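Local coordinates for protein N-acetylmuramoyl-L-alanine amidase XlyA (Bacillus subtilis, PDB 3RDR) that hydrolyses the amide link between N-acetylmuramoyl residues and L-amino acids in bacterial cell-wall glycopeptides, the work of this zinc-containing catalytic domain of an autolysin, at residues R19-M24 against P73-W79; N36-D42 against C98-D102; A43-A47 against E67-H71. All blocks are in the same frame, centred on the assembly; numbering follows the deposited sequence.

Overall arrangement
All three contacts lie in the amidase domain, which has the T7 lysozyme fold around a mixed sheet. Interactions 1 and 2 each join two loops, on opposite sides of the chain's centre, about 26 Å apart between centres. Interaction 1 is a surface contact with a salt bridge and a single beta bridge; interaction 2 is partly buried and relies on backbone groups, one aspartate and a water. Interaction 3, also partly buried, packs helix 43-50 on strand 68-70 through alanines and a tyrosine ring, with no direct hydrogen bond. It touches interaction 2 in space (C98 SG to A43 N 3.7 Å; G40 O to A45 CB 3.4 Å), whereas interactions 1 and 3 adjoin in sequence alone.

Interaction 1. Residues R19-M24 against P73-W79; sequences RPGYAM and PLNENGW
Two irregular segments, from the loop between strands 7-9 and 28-33 and the loop after strand 68-70, meet at the surface of the amidase domain through a single beta bridge, A23 to E76 (CA-CA 4.9 Å). P73 opens a type I turn, E76 N to P73 O 3.2 Å, and its CD lies over one face of the R19 guanidinium. N75 O accepts from M24 N at 2.8 Å; M24 (chi1 t, chi2 t, chi3 p) brings its CE 3.4 Å from E76 O. E76 (chi1 m, chi2 t) meets the extended R19 in a two-pronged salt bridge, OE1 to NE 3.0 Å and OE2 to NH2 3.1 Å, while R19 NH1 binds I12 O. N77, chi1 p, pairs with Y22 twice, N donating to Y22 O (3.1 Å) and OD1 accepting from Y22 N (3.0 Å): asparagine sets a side-chain acceptor beside its backbone donor. A water accepts from G21 N (2.8 Å) and donates to E76 OE1 (2.9 Å) and N77 O (2.8 Å). W79, its side chain about 11 Å from the zinc, receives P20 CG 3.8 Å from its five-membered ring centroid, a CH-pi contact. Polar bonds thus fix the loops, while M24 and P20-W79 add apolar packing.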
loop_
_atom_site.group_PDB
_atom_site.type_symbol
_atom_site.label_atom_id
_atom_site.label_comp_id
_atom_site.label_asym_id
_atom_site.label_seq_id
_atom_site.Cartn_x
_atom_site.Cartn_y
_atom_site.Cartn_z
ATOM N N ARG A 19 -13.783 -5.124 1.418
ATOM C CA ARG A 19 -13.045 -6.376 1.295
ATOM C C ARG A 19 -13.806 -7.176 0.240
ATOM O O ARG A 19 -14.439 -8.190 0.541
ATOM C CB ARG A 19 -12.974 -7.158 2.615
ATOM C CG ARG A 19 -12.166 -8.452 2.457
ATOM C CD ARG A 19 -11.740 -9.117 3.769
ATOM N NE ARG A 19 -11.048 -10.375 3.491
ATOM C CZ ARG A 19 -10.566 -11.211 4.410
ATOM N NH1 ARG A 19 -10.687 -10.941 5.702
ATOM N NH2 ARG A 19 -9.971 -12.334 4.030
ATOM N N PRO A 20 -13.758 -6.712 -1.020
ATOM C CA PRO A 20 -14.440 -7.367 -2.141
ATOM C C PRO A 20 -14.134 -8.854 -2.230
ATOM O O PRO A 20 -14.986 -9.642 -2.635
ATOM C CB PRO A 20 -13.944 -6.580 -3.357
ATOM C CG PRO A 20 -12.595 -6.082 -2.917
ATOM C CD PRO A 20 -12.870 -5.642 -1.506
ATOM N N GLY A 21 -12.911 -9.228 -1.868
ATOM C CA GLY A 21 -12.530 -10.630 -1.879
ATOM C C GLY A 21 -12.357 -11.356 -3.201
ATOM O O GLY A 21 -12.557 -12.569 -3.256
ATOM N N TYR A 22 -11.996 -10.650 -4.270
ATOM C CA TYR A 22 -11.784 -11.331 -5.544
ATOM C C TYR A 22 -10.414 -11.992 -5.511
ATOM O O TYR A 22 -9.453 -11.412 -4.998
ATOM C CB TYR A 22 -11.835 -10.351 -6.716
ATOM C CG TYR A 22 -13.219 -9.854 -7.038
ATOM C CD1 TYR A 22 -14.207 -10.727 -7.506
ATOM C CD2 TYR A 22 -13.550 -8.510 -6.866
ATOM C CE1 TYR A 22 -15.495 -10.268 -7.793
ATOM C CE2 TYR A 22 -14.826 -8.043 -7.148
ATOM C CZ TYR A 22 -15.796 -8.923 -7.609
ATOM O OH TYR A 22 -17.061 -8.448 -7.873
ATOM N N ALA A 23 -10.327 -13.209 -6.044
ATOM C CA ALA A 23 -9.060 -13.929 -6.075
ATOM C C ALA A 23 -8.053 -13.102 -6.861
ATOM O O ALA A 23 -8.381 -12.525 -7.904
ATOM C CB ALA A 23 -9.239 -15.291 -6.733
ATOM N N MET A 24 -6.824 -13.048 -6.361
ATOM C CA MET A 24 -5.786 -12.282 -7.032
ATOM C C MET A 24 -4.431 -12.968 -7.041
ATOM O O MET A 24 -4.007 -13.552 -6.050
ATOM C CB MET A 24 -5.633 -10.899 -6.375
ATOM C CG MET A 24 -4.469 -10.065 -6.931
ATOM S SD MET A 24 -4.248 -8.434 -6.147
ATOM C CE MET A 24 -3.227 -8.853 -4.721
ATOM N N PRO A 73 -5.362 -10.276 2.787
ATOM C CA PRO A 73 -4.456 -11.378 2.453
ATOM C C PRO A 73 -3.977 -11.102 1.028
ATOM O O PRO A 73 -4.706 -10.498 0.241
ATOM C CB PRO A 73 -5.358 -12.610 2.549
ATOM C CG PRO A 73 -6.707 -12.074 2.173
ATOM C CD PRO A 73 -6.747 -10.762 2.934
ATOM N N LEU A 74 -2.766 -11.535 0.690
ATOM C CA LEU A 74 -2.235 -11.274 -0.642
ATOM C C LEU A 74 -2.885 -12.033 -1.801
ATOM O O LEU A 74 -2.515 -11.829 -2.958
ATOM C CB LEU A 74 -0.719 -11.492 -0.648
ATOM C CG LEU A 74 0.027 -10.659 0.404
ATOM C CD1 LEU A 74 1.521 -10.720 0.129
ATOM C CD2 LEU A 74 -0.456 -9.210 0.370
ATOM N N ASN A 75 -3.849 -12.901 -1.506
ATOM C CA ASN A 75 -4.540 -13.629 -2.570
ATOM C C ASN A 75 -5.900 -12.996 -2.874
ATOM O O ASN A 75 -6.720 -13.577 -3.583
ATOM C CB ASN A 75 -4.715 -15.116 -2.215
ATOM C CG ASN A 75 -5.305 -15.334 -0.831
ATOM O OD1 ASN A 75 -6.335 -14.766 -0.477
ATOM N ND2 ASN A 75 -4.654 -16.181 -0.046
ATOM N N GLU A 76 -6.119 -11.795 -2.337
ATOM C CA GLU A 76 -7.356 -11.039 -2.546
ATOM C C GLU A 76 -7.025 -9.619 -3.017
ATOM O O GLU A 76 -5.957 -9.094 -2.710
ATOM C CB GLU A 76 -8.164 -10.956 -1.250
ATOM C CG GLU A 76 -8.988 -12.195 -0.927
ATOM C CD GLU A 76 -9.794 -12.034 0.353
ATOM O OE1 GLU A 76 -10.212 -10.896 0.658
ATOM O OE2 GLU A 76 -10.025 -13.041 1.049
ATOM N N ASN A 77 -7.945 -9.002 -3.751
ATOM C CA ASN A 77 -7.736 -7.643 -4.249
ATOM C C ASN A 77 -8.256 -6.600 -3.267
ATOM O O ASN A 77 -8.951 -6.918 -2.298
ATOM C CB ASN A 77 -8.462 -7.438 -5.582
ATOM C CG ASN A 77 -9.955 -7.197 -5.399
ATOM O OD1 ASN A 77 -10.679 -8.055 -4.888
ATOM N ND2 ASN A 77 -10.420 -6.018 -5.807
ATOM N N GLY A 78 -7.913 -5.347 -3.534
ATOM C CA GLY A 78 -8.377 -4.247 -2.711
ATOM C C GLY A 78 -8.908 -3.206 -3.675
ATOM O O GLY A 78 -8.719 -3.345 -4.877
ATOM N N TRP A 79 -9.591 -2.186 -3.169
ATOM C CA TRP A 79 -10.106 -1.110 -4.019
ATOM C C TRP A 79 -9.224 0.099 -3.717
ATOM O O TRP A 79 -9.449 0.785 -2.723
ATOM C CB TRP A 79 -11.554 -0.779 -3.648
ATOM C CG TRP A 79 -12.561 -1.851 -3.968
ATOM C CD1 TRP A 79 -13.600 -2.250 -3.178
ATOM C CD2 TRP A 79 -12.671 -2.603 -5.186
ATOM N NE1 TRP A 79 -14.351 -3.198 -3.826
ATOM C CE2 TRP A 79 -13.806 -3.435 -5.059
ATOM C CE3 TRP A 79 -11.923 -2.654 -6.371
ATOM C CZ2 TRP A 79 -14.214 -4.310 -6.070
ATOM C CZ3 TRP A 79 -12.327 -3.521 -7.378
ATOM C CH2 TRP A 79 -13.465 -4.341 -7.220
HETATM O O HOH W 1 -10.634 -8.340 -0.590
#

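Interaction 2. Residues N36-D42 against C98-D102; sequences NTAVGAD and CENAD
Here the loop leading from strand 28-33 into helix 43-50 folds over the loop from strand 92-97 toward helix 105-122, without regular strand pairing; the closest CA pairs are T37-N100 (4.4 Å) and V39-A101 (4.6 Å). An Asx turn starts the first segment, N36 OD1 accepting from A38 N at 3.2 Å. A38 to A41 form a type II turn, A41 N to A38 O at 3.1 Å, with G40 at phi 94°, psi -7°, where a side chain would jam against the preceding carbonyl. Across the contact T37 O accepts from A101 N at 2.9 Å. G40 N donates to D102 OD2 at 2.8 Å, almost straight at 172°; the same oxygen accepts N100 ND2 at 3.0 Å, both side chains having chi1 p. A water donates to N36 O (2.7 Å) and A41 O (2.8 Å) and accepts from E99 N (3.1 Å). E99, its side chain about 9 Å from the zinc, is engaged by R143 and the A35 amide, while D42, N-cap of helix 43-50, caps A45 N. Apolar contact is slight, V39 CB to A101 CB at 4.3 Å. One carboxylate oxygen and one water therefore satisfy five polar groups, matching the loops by hydrogen bonding more than by packing.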
loop_
_atom_site.group_PDB
_atom_site.type_symbol
_atom_site.label_atom_id
_atom_site.label_comp_id
_atom_site.label_asym_id
_atom_site.label_seq_id
_atom_site.Cartn_x
_atom_site.Cartn_y
_atom_site.Cartn_z
ATOM N N ASN A 36 -1.830 12.231 4.818
ATOM C CA ASN A 36 -2.374 12.502 6.142
ATOM C C ASN A 36 -1.196 12.821 7.059
ATOM O O ASN A 36 -0.557 11.915 7.598
ATOM C CB ASN A 36 -3.119 11.270 6.664
ATOM C CG ASN A 36 -3.950 11.573 7.895
ATOM O OD1 ASN A 36 -3.683 12.541 8.611
ATOM N ND2 ASN A 36 -4.955 10.740 8.158
ATOM N N THR A 37 -0.911 14.109 7.240
ATOM C CA THR A 37 0.210 14.533 8.076
ATOM C C THR A 37 -0.120 14.635 9.566
ATOM O O THR A 37 0.758 14.926 10.378
ATOM C CB THR A 37 0.751 15.906 7.618
ATOM O OG1 THR A 37 -0.316 16.863 7.628
ATOM C CG2 THR A 37 1.339 15.818 6.208
ATOM N N ALA A 38 -1.378 14.398 9.921
ATOM C CA ALA A 38 -1.814 14.490 11.311
ATOM C C ALA A 38 -1.044 13.600 12.276
ATOM O O ALA A 38 -0.754 12.440 11.983
ATOM C CB ALA A 38 -3.300 14.171 11.411
ATOM N N VAL A 39 -0.720 14.158 13.437
ATOM C CA VAL A 39 -0.022 13.408 14.465
ATOM C C VAL A 39 -0.911 12.214 14.811
ATOM O O VAL A 39 -2.119 12.365 15.006
ATOM C CB VAL A 39 0.216 14.283 15.730
ATOM C CG1 VAL A 39 -1.118 14.756 16.308
ATOM C CG2 VAL A 39 1.016 13.498 16.776
ATOM N N GLY A 40 -0.317 11.025 14.847
ATOM C CA GLY A 40 -1.078 9.832 15.173
ATOM C C GLY A 40 -1.640 9.056 13.992
ATOM O O GLY A 40 -2.181 7.971 14.182
ATOM N N ALA A 41 -1.526 9.592 12.780
ATOM C CA ALA A 41 -2.045 8.895 11.602
ATOM C C ALA A 41 -1.036 7.852 11.122
ATOM O O ALA A 41 -0.506 7.946 10.010
ATOM C CB ALA A 41 -2.341 9.896 10.489
ATOM N N ASP A 42 -0.785 6.854 11.966
ATOM C CA ASP A 42 0.175 5.805 11.653
ATOM C C ASP A 42 -0.475 4.527 11.124
ATOM O O ASP A 42 -1.674 4.504 10.849
ATOM C CB ASP A 42 1.032 5.506 12.889
ATOM C CG ASP A 42 0.221 4.964 14.051
ATOM O OD1 ASP A 42 0.754 4.935 15.176
ATOM O OD2 ASP A 42 -0.943 4.560 13.845
ATOM N N CYS A 98 2.785 6.147 5.347
ATOM C CA CYS A 98 2.298 7.216 6.216
ATOM C C CYS A 98 3.131 8.500 6.207
ATOM O O CYS A 98 4.322 8.488 5.888
ATOM C CB CYS A 98 2.180 6.697 7.653
ATOM S SG CYS A 98 0.986 5.335 7.879
ATOM N N GLU A 99 2.475 9.601 6.569
ATOM C CA GLU A 99 3.097 10.918 6.630
ATOM C C GLU A 99 2.838 11.565 7.994
ATOM O O GLU A 99 2.982 12.780 8.138
ATOM C CB GLU A 99 2.514 11.829 5.542
ATOM C CG GLU A 99 2.733 11.362 4.103
ATOM C CD GLU A 99 2.131 12.322 3.089
ATOM O OE1 GLU A 99 2.335 13.543 3.240
ATOM O OE2 GLU A 99 1.459 11.863 2.140
ATOM N N ASN A 100 2.445 10.768 8.987
ATOM C CA ASN A 100 2.145 11.319 10.308
ATOM C C ASN A 100 3.279 12.161 10.906
ATOM O O ASN A 100 4.451 11.798 10.825
ATOM C CB ASN A 100 1.730 10.200 11.278
ATOM C CG ASN A 100 2.738 9.066 11.351
ATOM O OD1 ASN A 100 3.095 8.460 10.336
ATOM N ND2 ASN A 100 3.192 8.761 12.561
ATOM N N ALA A 101 2.909 13.295 11.496
ATOM C CA ALA A 101 3.869 14.216 12.097
ATOM C C ALA A 101 4.800 13.561 13.110
ATOM O O ALA A 101 5.979 13.903 13.173
ATOM C CB ALA A 101 3.129 15.371 12.756
ATOM N N ASP A 102 4.280 12.627 13.902
ATOM C CA ASP A 102 5.105 11.958 14.905
ATOM C C ASP A 102 5.962 10.824 14.343
ATOM O O ASP A 102 6.549 10.046 15.098
ATOM C CB ASP A 102 4.241 11.433 16.066
ATOM C CG ASP A 102 3.061 10.589 15.603
ATOM O OD1 ASP A 102 2.699 9.639 16.331
ATOM O OD2 ASP A 102 2.481 10.876 14.534
HETATM O O HOH W 2 -0.402 9.221 7.558
#

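Interaction 3. Residues A43-A47 against E67-H71; sequences AAAHA and EIYQH
This is helix-on-sheet packing in the T7 lysozyme fold: the first turn of helix 43-50 lies along strand 68-70, the axes of segments 43-47 and 68-70 being 7.9 Å apart and nearly parallel at 17°. A43 and A47, one turn apart and linked by A47 N to A43 O at 3.0 Å, direct their methyls at the strand; such small residues let the helix come close. Y69, chi1 -92° (between wells), fills the space between, A43 CB touching its CD1 at 3.8 Å and A47 CB its CD2 at 3.4 Å. Over one ring face A44 CA sits 3.9 Å from the centroid, a CH-pi contact. I68 and Q70 point away, I68 packing on helix 105-122. H71, chi1 m, sets its ring edge against the helix, H71 CE1 to A47 CA at 3.4 Å; T62 holds its NE2. Waters bridge both ends: one accepts from A44 N (3.0 Å) and donates to E67 OE2 (3.0 Å), and another lies 2.8 Å from both A47 O and H71 ND1.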
loop_
_atom_site.group_PDB
_atom_site.type_symbol
_atom_site.label_atom_id
_atom_site.label_comp_id
_atom_site.label_asym_id
_atom_site.label_seq_id
_atom_site.Cartn_x
_atom_site.Cartn_y
_atom_site.Cartn_z
ATOM N N ALA A 43 0.321 3.469 10.986
ATOM C CA ALA A 43 -0.164 2.195 10.452
ATOM C C ALA A 43 -1.277 1.562 11.280
ATOM O O ALA A 43 -2.270 1.095 10.733
ATOM C CB ALA A 43 1.003 1.211 10.297
ATOM N N ALA A 44 -1.108 1.540 12.597
ATOM C CA ALA A 44 -2.121 0.969 13.474
ATOM C C ALA A 44 -3.426 1.753 13.352
ATOM O O ALA A 44 -4.511 1.167 13.339
ATOM C CB ALA A 44 -1.632 0.976 14.929
ATOM N N ALA A 45 -3.326 3.076 13.257
ATOM C CA ALA A 45 -4.523 3.905 13.135
ATOM C C ALA A 45 -5.265 3.590 11.839
ATOM O O ALA A 45 -6.496 3.510 11.827
ATOM C CB ALA A 45 -4.157 5.395 13.192
ATOM N N HIS A 46 -4.528 3.415 10.744
ATOM C CA HIS A 46 -5.172 3.084 9.480
ATOM C C HIS A 46 -5.808 1.695 9.555
ATOM O O HIS A 46 -6.861 1.462 8.978
ATOM C CB HIS A 46 -4.172 3.145 8.316
ATOM C CG HIS A 46 -3.882 4.536 7.845
ATOM N ND1 HIS A 46 -3.059 5.402 8.534
ATOM C CD2 HIS A 46 -4.342 5.229 6.775
ATOM C CE1 HIS A 46 -3.025 6.566 7.910
ATOM N NE2 HIS A 46 -3.795 6.488 6.840
ATOM N N ALA A 47 -5.168 0.773 10.268
ATOM C CA ALA A 47 -5.709 -0.578 10.414
ATOM C C ALA A 47 -7.091 -0.519 11.061
ATOM O O ALA A 47 -8.008 -1.241 10.666
ATOM C CB ALA A 47 -4.776 -1.427 11.265
ATOM N N GLU A 67 6.407 0.273 12.145
ATOM C CA GLU A 67 5.937 -1.047 11.748
ATOM C C GLU A 67 5.075 -1.057 10.498
ATOM O O GLU A 67 4.848 -0.024 9.872
ATOM C CB GLU A 67 5.163 -1.669 12.904
ATOM C CG GLU A 67 4.143 -0.725 13.502
ATOM C CD GLU A 67 3.589 -1.235 14.807
ATOM O OE1 GLU A 67 4.288 -2.031 15.471
ATOM O OE2 GLU A 67 2.467 -0.830 15.176
ATOM N N ILE A 68 4.591 -2.248 10.159
ATOM C CA ILE A 68 3.755 -2.462 8.985
ATOM C C ILE A 68 2.525 -3.270 9.382
ATOM O O ILE A 68 2.636 -4.256 10.111
ATOM C CB ILE A 68 4.524 -3.259 7.904
ATOM C CG1 ILE A 68 5.763 -2.485 7.457
ATOM C CG2 ILE A 68 3.619 -3.538 6.710
ATOM C CD1 ILE A 68 6.695 -3.296 6.583
ATOM N N TYR A 69 1.358 -2.839 8.914
ATOM C CA TYR A 69 0.108 -3.535 9.188
ATOM C C TYR A 69 -0.448 -4.056 7.869
ATOM O O TYR A 69 -0.391 -3.361 6.855
ATOM C CB TYR A 69 -0.920 -2.597 9.831
ATOM C CG TYR A 69 -0.915 -2.603 11.345
ATOM C CD1 TYR A 69 0.126 -2.006 12.066
ATOM C CD2 TYR A 69 -1.941 -3.222 12.060
ATOM C CE1 TYR A 69 0.140 -2.030 13.462
ATOM C CE2 TYR A 69 -1.938 -3.253 13.456
ATOM C CZ TYR A 69 -0.894 -2.656 14.149
ATOM O OH TYR A 69 -0.884 -2.692 15.526
ATOM N N GLN A 70 -0.971 -5.280 7.884
ATOM C CA GLN A 70 -1.556 -5.885 6.687
ATOM C C GLN A 70 -3.062 -5.980 6.922
ATOM O O GLN A 70 -3.511 -6.561 7.907
ATOM C CB GLN A 70 -0.976 -7.279 6.445
ATOM C CG GLN A 70 -1.270 -7.839 5.061
ATOM C CD GLN A 70 -0.825 -9.283 4.914
ATOM O OE1 GLN A 70 0.139 -9.709 5.542
ATOM N NE2 GLN A 70 -1.516 -10.036 4.073
ATOM N N HIS A 71 -3.831 -5.413 6.001
ATOM C CA HIS A 71 -5.280 -5.372 6.118
ATOM C C HIS A 71 -6.002 -6.401 5.260
ATOM O O HIS A 71 -7.188 -6.660 5.456
ATOM C CB HIS A 71 -5.762 -3.975 5.725
ATOM C CG HIS A 71 -4.881 -2.873 6.222
ATOM N ND1 HIS A 71 -4.847 -2.485 7.545
ATOM C CD2 HIS A 71 -3.982 -2.093 5.577
ATOM C CE1 HIS A 71 -3.965 -1.511 7.692
ATOM N NE2 HIS A 71 -3.426 -1.255 6.513
HETATM O O HOH W 3 1.664 1.650 13.631
HETATM O O HOH W 4 -7.103 -3.337 8.985
#